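Local coordinates for protein glycoside hydrolase family 31 (Trueperella pyogenes, PDB 5I0F) that probably degrades cycloalternan by hydrolysing its glycosidic bonds through a covalent glycosyl-enzyme intermediate, at residues 7-19 against 61-73. Residues are numbered along the deposited sequence; the frame is centred on the assembly and turned at random.
Sequences RGIEHPYARSLDQ and PVNGTDSDAALLA. With CA (calcium ion), chain D.
The carboxylate of Asp68 holds Arg15 by both its backbone N and its guanidinium. Arg15 N donates to Asp68 OD1 at 3.0 Å. The bond is nearly straight (172°) but reaches the oxygen from above the carboxylate plane. The other oxygen takes the salt bridge, with Arg15 NH1 2.7 Å from Asp68 OD2. Guanidinium and carboxylate planes are turned 52° apart, and the NH1 and NE bonds to OD2 are both bent and weak. A bend at chi3 (-62°) turns the guanidinium toward Asp68 OD2. Its edge also meets Thr65 CG2.

Thr65 is the N-cap of helix 66-72. Its OG1 accepts from Asp68 N at 2.9 Å, so the residue that grips Arg15 sits in the first turn of a capped helix. This short helix follows strand 54-62 in the N-terminal beta domain, and the loop between strands 2-3 and 20-21 packs against it. At the same helix start, Asp66 OD1 binds a calcium ion at 2.4 Å.

Apolar contacts continue along the helix. Ala14 CB lies 3.7 Å from Leu71 CB, and it also sits over one face of the His11 ring, offset toward the rim. Leu72 CD2 packs against Ile9 CG2, at 3.6 Å, and His11 CB. Leu72 CD1 lies near Arg15 O. Before the helix, Leu17 CD2 rests on the Gly64 backbone and Val62 CG1.

Water 1 links His11 NE2 to Leu71 O, donating to the carbonyl at 2.6 Å. On the far side of the imidazole, ND1 accepts from Tyr13 N in the ring plane, which helps to hold the ring's rotation within the His11-Ala14 type I turn.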
loop_
_atom_site.group_PDB
_atom_site.type_symbol
_atom_site.label_atom_id
_atom_site.label_comp_id
_atom_site.label_asym_id
_atom_site.label_seq_id
_atom_site.Cartn_x
_atom_site.Cartn_y
_atom_site.Cartn_z
ATOM N N ARG A 7 24.004 -1.050 -6.370
ATOM C CA ARG A 7 22.774 -0.976 -5.562
ATOM C C ARG A 7 21.911 -2.226 -5.628
ATOM O O ARG A 7 20.910 -2.319 -4.914
ATOM C CB ARG A 7 21.956 0.249 -5.957
ATOM C CG ARG A 7 22.586 1.576 -5.552
ATOM C CD ARG A 7 21.804 2.752 -6.129
ATOM N NE ARG A 7 22.428 3.149 -7.384
ATOM C CZ ARG A 7 21.997 2.894 -8.620
ATOM N NH1 ARG A 7 20.868 2.243 -8.851
ATOM N NH2 ARG A 7 22.718 3.318 -9.648
ATOM N N GLY A 8 22.285 -3.182 -6.475
ATOM C CA GLY A 8 21.584 -4.441 -6.581
ATOM C C GLY A 8 20.229 -4.333 -7.258
ATOM O O GLY A 8 20.004 -3.473 -8.106
ATOM N N ILE A 9 19.331 -5.229 -6.866
ATOM C CA ILE A 9 17.987 -5.294 -7.445
ATOM C C ILE A 9 17.143 -4.110 -6.930
ATOM O O ILE A 9 16.190 -3.678 -7.598
ATOM C CB ILE A 9 17.323 -6.659 -7.146
ATOM C CG1 ILE A 9 16.030 -6.856 -7.965
ATOM C CG2 ILE A 9 17.071 -6.844 -5.656
ATOM C CD1 ILE A 9 15.473 -8.268 -7.841
ATOM N N GLU A 10 17.512 -3.604 -5.757
ATOM C CA GLU A 10 16.893 -2.402 -5.142
ATOM C C GLU A 10 15.485 -2.701 -4.605
ATOM O O GLU A 10 14.589 -1.853 -4.624
ATOM C CB GLU A 10 16.948 -1.166 -6.051
ATOM C CG GLU A 10 18.386 -0.806 -6.419
ATOM C CD GLU A 10 18.506 0.423 -7.305
ATOM O OE1 GLU A 10 18.453 1.564 -6.781
ATOM O OE2 GLU A 10 18.651 0.261 -8.536
ATOM N N HIS A 11 15.311 -3.924 -4.126
ATOM C CA HIS A 11 14.205 -4.273 -3.215
ATOM C C HIS A 11 14.463 -3.400 -1.961
ATOM O O HIS A 11 15.571 -3.372 -1.471
ATOM C CB HIS A 11 14.271 -5.783 -2.938
ATOM C CG HIS A 11 13.172 -6.330 -2.077
ATOM N ND1 HIS A 11 12.935 -5.870 -0.810
ATOM C CD2 HIS A 11 12.342 -7.387 -2.246
ATOM C CE1 HIS A 11 11.933 -6.543 -0.264
ATOM N NE2 HIS A 11 11.564 -7.485 -1.114
ATOM N N PRO A 12 13.450 -2.671 -1.441
ATOM C CA PRO A 12 13.779 -1.744 -0.331
ATOM C C PRO A 12 14.234 -2.375 0.985
ATOM O O PRO A 12 14.787 -1.674 1.831
ATOM C CB PRO A 12 12.489 -0.942 -0.134
ATOM C CG PRO A 12 11.414 -1.731 -0.808
ATOM C CD PRO A 12 12.087 -2.451 -1.946
ATOM N N TYR A 13 13.968 -3.664 1.183
ATOM C CA TYR A 13 14.319 -4.359 2.406
ATOM C C TYR A 13 15.224 -5.587 2.233
ATOM O O TYR A 13 15.412 -6.333 3.177
ATOM C CB TYR A 13 13.023 -4.764 3.121
ATOM C CG TYR A 13 12.118 -3.600 3.476
ATOM C CD1 TYR A 13 12.435 -2.715 4.522
ATOM C CD2 TYR A 13 10.915 -3.392 2.790
ATOM C CE1 TYR A 13 11.591 -1.655 4.852
ATOM C CE2 TYR A 13 10.072 -2.342 3.112
ATOM C CZ TYR A 13 10.405 -1.466 4.131
ATOM O OH TYR A 13 9.513 -0.431 4.411
ATOM N N ALA A 14 15.784 -5.799 1.044
ATOM C CA ALA A 14 16.580 -6.994 0.796
ATOM C C ALA A 14 17.741 -6.641 -0.116
ATOM O O ALA A 14 17.665 -5.689 -0.911
ATOM C CB ALA A 14 15.745 -8.092 0.177
ATOM N N ARG A 15 18.811 -7.411 0.039
ATOM C CA ARG A 15 19.992 -7.292 -0.810
ATOM C C ARG A 15 20.040 -8.455 -1.785
ATOM O O ARG A 15 19.692 -9.585 -1.424
ATOM C CB ARG A 15 21.259 -7.294 0.044
ATOM C CG ARG A 15 21.243 -6.272 1.178
ATOM C CD ARG A 15 22.267 -6.616 2.244
ATOM N NE ARG A 15 22.000 -7.908 2.877
ATOM C CZ ARG A 15 22.921 -8.716 3.414
ATOM N NH1 ARG A 15 22.524 -9.871 3.958
ATOM N NH2 ARG A 15 24.227 -8.405 3.411
ATOM N N SER A 16 20.473 -8.173 -3.013
ATOM C CA SER A 16 20.805 -9.210 -3.995
ATOM C C SER A 16 22.275 -9.629 -3.850
ATOM O O SER A 16 23.049 -9.007 -3.114
ATOM C CB SER A 16 20.488 -8.731 -5.425
ATOM O OG SER A 16 20.939 -7.419 -5.671
ATOM N N LEU A 17 22.661 -10.682 -4.563
ATOM C CA LEU A 17 24.016 -11.231 -4.458
ATOM C C LEU A 17 25.088 -10.463 -5.246
ATOM O O LEU A 17 26.273 -10.806 -5.167
ATOM C CB LEU A 17 24.006 -12.698 -4.914
ATOM C CG LEU A 17 23.204 -13.643 -4.030
ATOM C CD1 LEU A 17 23.091 -15.017 -4.675
ATOM C CD2 LEU A 17 23.826 -13.756 -2.645
ATOM N N ASP A 18 24.686 -9.446 -5.996
ATOM C CA ASP A 18 25.563 -8.756 -6.951
ATOM C C ASP A 18 25.849 -7.282 -6.576
ATOM O O ASP A 18 26.190 -6.484 -7.449
ATOM C CB ASP A 18 24.917 -8.826 -8.353
ATOM C CG ASP A 18 23.558 -8.133 -8.413
ATOM O OD1 ASP A 18 23.028 -7.724 -7.345
ATOM O OD2 ASP A 18 23.022 -7.994 -9.532
ATOM N N GLN A 19 25.721 -6.928 -5.291
ATOM C CA GLN A 19 25.772 -5.526 -4.863
ATOM C C GLN A 19 26.813 -5.230 -3.794
ATOM O O GLN A 19 27.443 -6.136 -3.260
ATOM C CB GLN A 19 24.399 -5.046 -4.397
ATOM C CG GLN A 19 23.877 -5.656 -3.109
ATOM C CD GLN A 19 22.591 -4.971 -2.679
ATOM O OE1 GLN A 19 21.481 -5.375 -3.065
ATOM N NE2 GLN A 19 22.741 -3.878 -1.951
ATOM N N PRO A 61 32.329 -18.424 -2.632
ATOM C CA PRO A 61 30.985 -18.638 -3.134
ATOM C C PRO A 61 29.978 -18.571 -1.987
ATOM O O PRO A 61 30.261 -19.017 -0.884
ATOM C CB PRO A 61 31.037 -20.053 -3.756
ATOM C CG PRO A 61 32.433 -20.542 -3.592
ATOM C CD PRO A 61 33.061 -19.706 -2.521
ATOM N N VAL A 62 28.815 -18.004 -2.257
ATOM C CA VAL A 62 27.853 -17.752 -1.200
ATOM C C VAL A 62 26.465 -18.038 -1.736
ATOM O O VAL A 62 26.275 -18.060 -2.939
ATOM C CB VAL A 62 28.034 -16.289 -0.696
ATOM C CG1 VAL A 62 27.427 -15.283 -1.664
ATOM C CG2 VAL A 62 27.514 -16.111 0.718
ATOM N N ASN A 63 25.523 -18.328 -0.839
ATOM C CA ASN A 63 24.091 -18.276 -1.163
ATOM C C ASN A 63 23.486 -17.103 -0.435
ATOM O O ASN A 63 24.061 -16.612 0.538
ATOM C CB ASN A 63 23.378 -19.554 -0.744
ATOM C CG ASN A 63 23.936 -20.774 -1.434
ATOM O OD1 ASN A 63 24.242 -20.741 -2.621
ATOM N ND2 ASN A 63 24.071 -21.863 -0.691
ATOM N N GLY A 64 22.320 -16.651 -0.892
ATOM C CA GLY A 64 21.608 -15.567 -0.207
ATOM C C GLY A 64 21.301 -15.943 1.240
ATOM O O GLY A 64 21.115 -17.118 1.544
ATOM N N THR A 65 21.255 -14.954 2.130
ATOM C CA THR A 65 20.803 -15.192 3.504
ATOM C C THR A 65 19.358 -15.682 3.466
ATOM O O THR A 65 18.627 -15.410 2.509
ATOM C CB THR A 65 20.847 -13.939 4.411
ATOM O OG1 THR A 65 19.909 -12.953 3.938
ATOM C CG2 THR A 65 22.261 -13.341 4.485
ATOM N N ASP A 66 18.978 -16.425 4.502
ATOM C CA ASP A 66 17.602 -16.895 4.697
ATOM C C ASP A 66 16.571 -15.757 4.541
ATOM O O ASP A 66 15.552 -15.909 3.858
ATOM C CB ASP A 66 17.482 -17.523 6.089
ATOM C CG ASP A 66 16.076 -17.982 6.395
ATOM O OD1 ASP A 66 15.620 -18.958 5.750
ATOM O OD2 ASP A 66 15.423 -17.356 7.258
ATOM N N SER A 67 16.844 -14.625 5.183
ATOM C CA SER A 67 15.993 -13.424 5.081
ATOM C C SER A 67 15.958 -12.831 3.644
ATOM O O SER A 67 14.865 -12.596 3.104
ATOM C CB SER A 67 16.472 -12.372 6.102
ATOM O OG SER A 67 15.831 -11.123 5.929
ATOM N N ASP A 68 17.128 -12.617 3.026
ATOM C CA ASP A 68 17.203 -12.002 1.669
ATOM C C ASP A 68 16.583 -12.857 0.550
ATOM O O ASP A 68 15.805 -12.350 -0.255
ATOM C CB ASP A 68 18.645 -11.669 1.262
ATOM C CG ASP A 68 19.231 -10.505 2.028
ATOM O OD1 ASP A 68 18.537 -9.479 2.231
ATOM O OD2 ASP A 68 20.434 -10.590 2.380
ATOM N N ALA A 69 16.950 -14.136 0.496
ATOM C CA ALA A 69 16.336 -15.113 -0.430
ATOM C C ALA A 69 14.813 -15.108 -0.340
ATOM O O ALA A 69 14.128 -15.088 -1.367
ATOM C CB ALA A 69 16.844 -16.521 -0.143
ATOM N N ALA A 70 14.298 -15.126 0.893
ATOM C CA ALA A 70 12.855 -15.129 1.127
ATOM C C ALA A 70 12.191 -13.881 0.557
ATOM O O ALA A 70 11.210 -13.973 -0.192
ATOM C CB ALA A 70 12.547 -15.247 2.616
ATOM N N LEU A 71 12.744 -12.719 0.913
ATOM C CA LEU A 71 12.173 -11.442 0.495
ATOM C C LEU A 71 12.159 -11.268 -1.024
ATOM O O LEU A 71 11.173 -10.790 -1.570
ATOM C CB LEU A 71 12.893 -10.273 1.166
ATOM C CG LEU A 71 12.525 -10.019 2.642
ATOM C CD1 LEU A 71 13.452 -8.995 3.278
ATOM C CD2 LEU A 71 11.086 -9.549 2.801
ATOM N N LEU A 72 13.230 -11.672 -1.709
ATOM C CA LEU A 72 13.276 -11.521 -3.170
ATOM C C LEU A 72 12.223 -12.386 -3.893
ATOM O O LEU A 72 11.759 -12.001 -4.952
ATOM C CB LEU A 72 14.696 -11.759 -3.723
ATOM C CG LEU A 72 15.787 -10.813 -3.205
ATOM C CD1 LEU A 72 17.167 -11.223 -3.713
ATOM C CD2 LEU A 72 15.497 -9.377 -3.597
ATOM N N ALA A 73 11.821 -13.514 -3.301
ATOM C CA ALA A 73 10.668 -14.295 -3.797
ATOM C C ALA A 73 9.278 -13.805 -3.314
ATOM O O ALA A 73 8.298 -14.526 -3.478
ATOM C CB ALA A 73 10.846 -15.764 -3.432
HETATM CA CA CA D . 13.354 -19.739 5.605
HETATM O O HOH W 1 9.507 -9.268 -0.308
HETATM O O HOH W 2 13.121 -17.530 4.879
HETATM O O HOH W 3 11.061 -19.871 5.550
#